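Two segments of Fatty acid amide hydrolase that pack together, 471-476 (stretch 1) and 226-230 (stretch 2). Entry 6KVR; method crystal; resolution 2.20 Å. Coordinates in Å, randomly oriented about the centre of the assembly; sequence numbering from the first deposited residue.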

ATOM      1  N   VAL A 471     -29.249  10.270 -12.846  1.00 22.22           N
ATOM      2  CA  VAL A 471     -29.612   8.881 -12.578  1.00 26.42           C
ATOM      3  C   VAL A 471     -28.990   8.067 -13.705  1.00 24.01           C
ATOM      4  O   VAL A 471     -28.243   8.618 -14.518  1.00 24.11           O
ATOM      5  CB  VAL A 471     -31.140   8.695 -12.514  1.00 25.33           C
ATOM      6  CG1 VAL A 471     -31.697   9.372 -11.272  1.00 23.52           C
ATOM      7  CG2 VAL A 471     -31.773   9.294 -13.728  1.00 24.53           C
ATOM      8  N   ALA A 472     -29.313   6.772 -13.780  1.00 22.68           N
ATOM      9  CA  ALA A 472     -28.739   5.885 -14.787  1.00 23.23           C
ATOM     10  C   ALA A 472     -28.779   6.526 -16.173  1.00 22.77           C
ATOM     11  O   ALA A 472     -29.811   7.083 -16.570  1.00 25.81           O
ATOM     12  CB  ALA A 472     -29.484   4.547 -14.820  1.00 24.50           C
ATOM     13  N   PRO A 473     -27.699   6.464 -16.930  1.00 25.38           N
ATOM     14  CA  PRO A 473     -27.669   7.094 -18.252  1.00 25.48           C
ATOM     15  C   PRO A 473     -28.286   6.192 -19.318  1.00 25.19           C
ATOM     16  O   PRO A 473     -28.539   5.007 -19.115  1.00 22.63           O
ATOM     17  CB  PRO A 473     -26.173   7.287 -18.498  1.00 22.72           C
ATOM     18  CG  PRO A 473     -25.584   6.068 -17.880  1.00 25.91           C
ATOM     19  CD  PRO A 473     -26.422   5.803 -16.611  1.00 24.64           C
ATOM     20  N   HIS A 474     -28.535   6.780 -20.477  1.00 25.89           N
ATOM     21  CA  HIS A 474     -28.861   5.955 -21.630  1.00 29.65           C
ATOM     22  C   HIS A 474     -27.627   5.158 -22.045  1.00 28.88           C
ATOM     23  O   HIS A 474     -26.492   5.590 -21.836  1.00 26.87           O
ATOM     24  CB  HIS A 474     -29.347   6.821 -22.788  1.00 24.01           C
ATOM     25  CG  HIS A 474     -30.655   7.494 -22.525  1.00 30.29           C
ATOM     26  ND1 HIS A 474     -31.090   8.586 -23.247  1.00 33.80           N
ATOM     27  CD2 HIS A 474     -31.633   7.221 -21.628  1.00 30.15           C
ATOM     28  CE1 HIS A 474     -32.275   8.960 -22.800  1.00 38.52           C
ATOM     29  NE2 HIS A 474     -32.627   8.150 -21.815  1.00 36.29           N
ATOM     30  N   SER A 475     -27.855   3.991 -22.650  1.00 25.14           N
ATOM     31  CA  SER A 475     -26.739   3.148 -23.062  1.00 28.35           C
ATOM     32  C   SER A 475     -25.764   3.922 -23.940  1.00 29.77           C
ATOM     33  O   SER A 475     -26.163   4.698 -24.814  1.00 26.12           O
ATOM     34  CB  SER A 475     -27.254   1.904 -23.788  1.00 29.20           C
ATOM     35  OG  SER A 475     -28.071   1.147 -22.897  1.00 26.64           O
ATOM     36  N   GLU A 476     -24.471   3.743 -23.653  1.00 28.69           N
ATOM     37  CA  GLU A 476     -23.373   4.311 -24.433  1.00 25.84           C
ATOM     38  C   GLU A 476     -23.361   5.840 -24.391  1.00 27.47           C
ATOM     39  O   GLU A 476     -22.772   6.485 -25.267  1.00 27.18           O
ATOM     40  CB  GLU A 476     -23.408   3.812 -25.884  1.00 28.54           C
ATOM     41  CG  GLU A 476     -23.508   2.283 -26.040  1.00 30.04           C
ATOM     42  CD  GLU A 476     -23.103   1.791 -27.440  1.00 34.87           C
ATOM     43  OE1 GLU A 476     -21.887   1.602 -27.729  1.00 38.57           O
ATOM     44  OE2 GLU A 476     -24.024   1.601 -28.265  1.00 40.37           O
TER
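Stretch 2 (226-230) LLLSS

Stretch 1 has no regular helix or strand, yet its backbone is largely extended as far as S475. Stretch 2 turns a corner through L226, L227 and L228. It is extended at L228 and S229, where for one step it advances roughly the same way as H474 and S475 (CA to CA, L228 to H474 4.8 Å, S229 to S475 5.0 Å), but overall it passes across stretch 1.

V471 makes no contact, so the packing begins at A472. Its CB points toward stretch 2 and lies 3.9 Å from CB of L228 and 3.4 Å from O of S229; a single methyl fills this tight space. The CA-to-CB bond of P473 points away, although its CG comes within 4.3 Å of CB of S229. N of S229 donates to O of P473 at 2.9 Å and 165°, the one direct hydrogen bond; proline lacks an amide hydrogen, but its carbonyl accepts well.

The CA-to-CB bond of H474 also points away, but the flat imidazole comes back, and CD2 of L228 meets the ring edge 3.4 Å from CD2 of H474. CD2 of L227 lies 3.9 Å from NE2 of H474. Small, polar S475 suits its partly exposed site, its OG hydrogen-bonded elsewhere in the structure. A water O lies 3.0 Å from N of S475, from which it accepts, and 2.6 Å from O of L227, to which it donates.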

ATOM      1  N   LEU A 226     -35.944  -0.375 -18.459  1.00 27.59           N
ATOM      2  CA  LEU A 226     -35.141  -1.111 -19.427  1.00 24.95           C
ATOM      3  C   LEU A 226     -34.595  -0.242 -20.551  1.00 27.46           C
ATOM      4  O   LEU A 226     -33.777  -0.730 -21.343  1.00 29.85           O
ATOM      5  CB  LEU A 226     -35.943  -2.266 -20.020  1.00 28.52           C
ATOM      6  CG  LEU A 226     -36.163  -3.489 -19.126  1.00 30.67           C
ATOM      7  CD1 LEU A 226     -36.971  -4.559 -19.879  1.00 28.98           C
ATOM      8  CD2 LEU A 226     -34.847  -4.068 -18.644  1.00 25.83           C
ATOM      9  N   LEU A 227     -35.007   1.018 -20.664  1.00 25.26           N
ATOM     10  CA  LEU A 227     -34.300   1.877 -21.609  1.00 26.20           C
ATOM     11  C   LEU A 227     -32.903   2.237 -21.090  1.00 28.83           C
ATOM     12  O   LEU A 227     -31.974   2.429 -21.890  1.00 26.89           O
ATOM     13  CB  LEU A 227     -35.116   3.138 -21.903  1.00 23.81           C
ATOM     14  CG  LEU A 227     -34.466   4.203 -22.807  1.00 31.38           C
ATOM     15  CD1 LEU A 227     -34.232   3.704 -24.230  1.00 24.34           C
ATOM     16  CD2 LEU A 227     -35.301   5.468 -22.837  1.00 29.16           C
ATOM     17  N   LEU A 228     -32.723   2.297 -19.768  1.00 20.78           N
ATOM     18  CA  LEU A 228     -31.483   2.818 -19.201  1.00 25.40           C
ATOM     19  C   LEU A 228     -30.417   1.737 -19.049  1.00 26.92           C
ATOM     20  O   LEU A 228     -30.700   0.538 -18.978  1.00 26.35           O
ATOM     21  CB  LEU A 228     -31.735   3.476 -17.841  1.00 23.36           C
ATOM     22  CG  LEU A 228     -32.948   4.419 -17.876  1.00 29.76           C
ATOM     23  CD1 LEU A 228     -33.211   4.991 -16.499  1.00 20.20           C
ATOM     24  CD2 LEU A 228     -32.753   5.540 -18.938  1.00 23.95           C
ATOM     25  N   SER A 229     -29.167   2.191 -18.998  1.00 25.63           N
ATOM     26  CA  SER A 229     -28.058   1.318 -18.651  1.00 24.75           C
ATOM     27  C   SER A 229     -28.129   0.898 -17.186  1.00 26.54           C
ATOM     28  O   SER A 229     -28.578   1.652 -16.317  1.00 24.85           O
ATOM     29  CB  SER A 229     -26.735   2.033 -18.907  1.00 28.21           C
ATOM     30  OG  SER A 229     -25.701   1.442 -18.150  1.00 28.46           O
ATOM     31  N   SER A 230     -27.654  -0.313 -16.904  1.00 26.37           N
ATOM     32  CA  SER A 230     -27.447  -0.736 -15.524  1.00 23.54           C
ATOM     33  C   SER A 230     -26.084  -0.316 -14.990  1.00 26.98           C
ATOM     34  O   SER A 230     -25.775  -0.611 -13.829  1.00 28.37           O
ATOM     35  CB  SER A 230     -27.617  -2.258 -15.396  1.00 29.56           C
ATOM     36  OG  SER A 230     -26.471  -2.962 -15.882  1.00 31.82           O
TER
HETATM   37  O   HOH W   1     -30.609   3.578 -23.774  1.00 26.11           O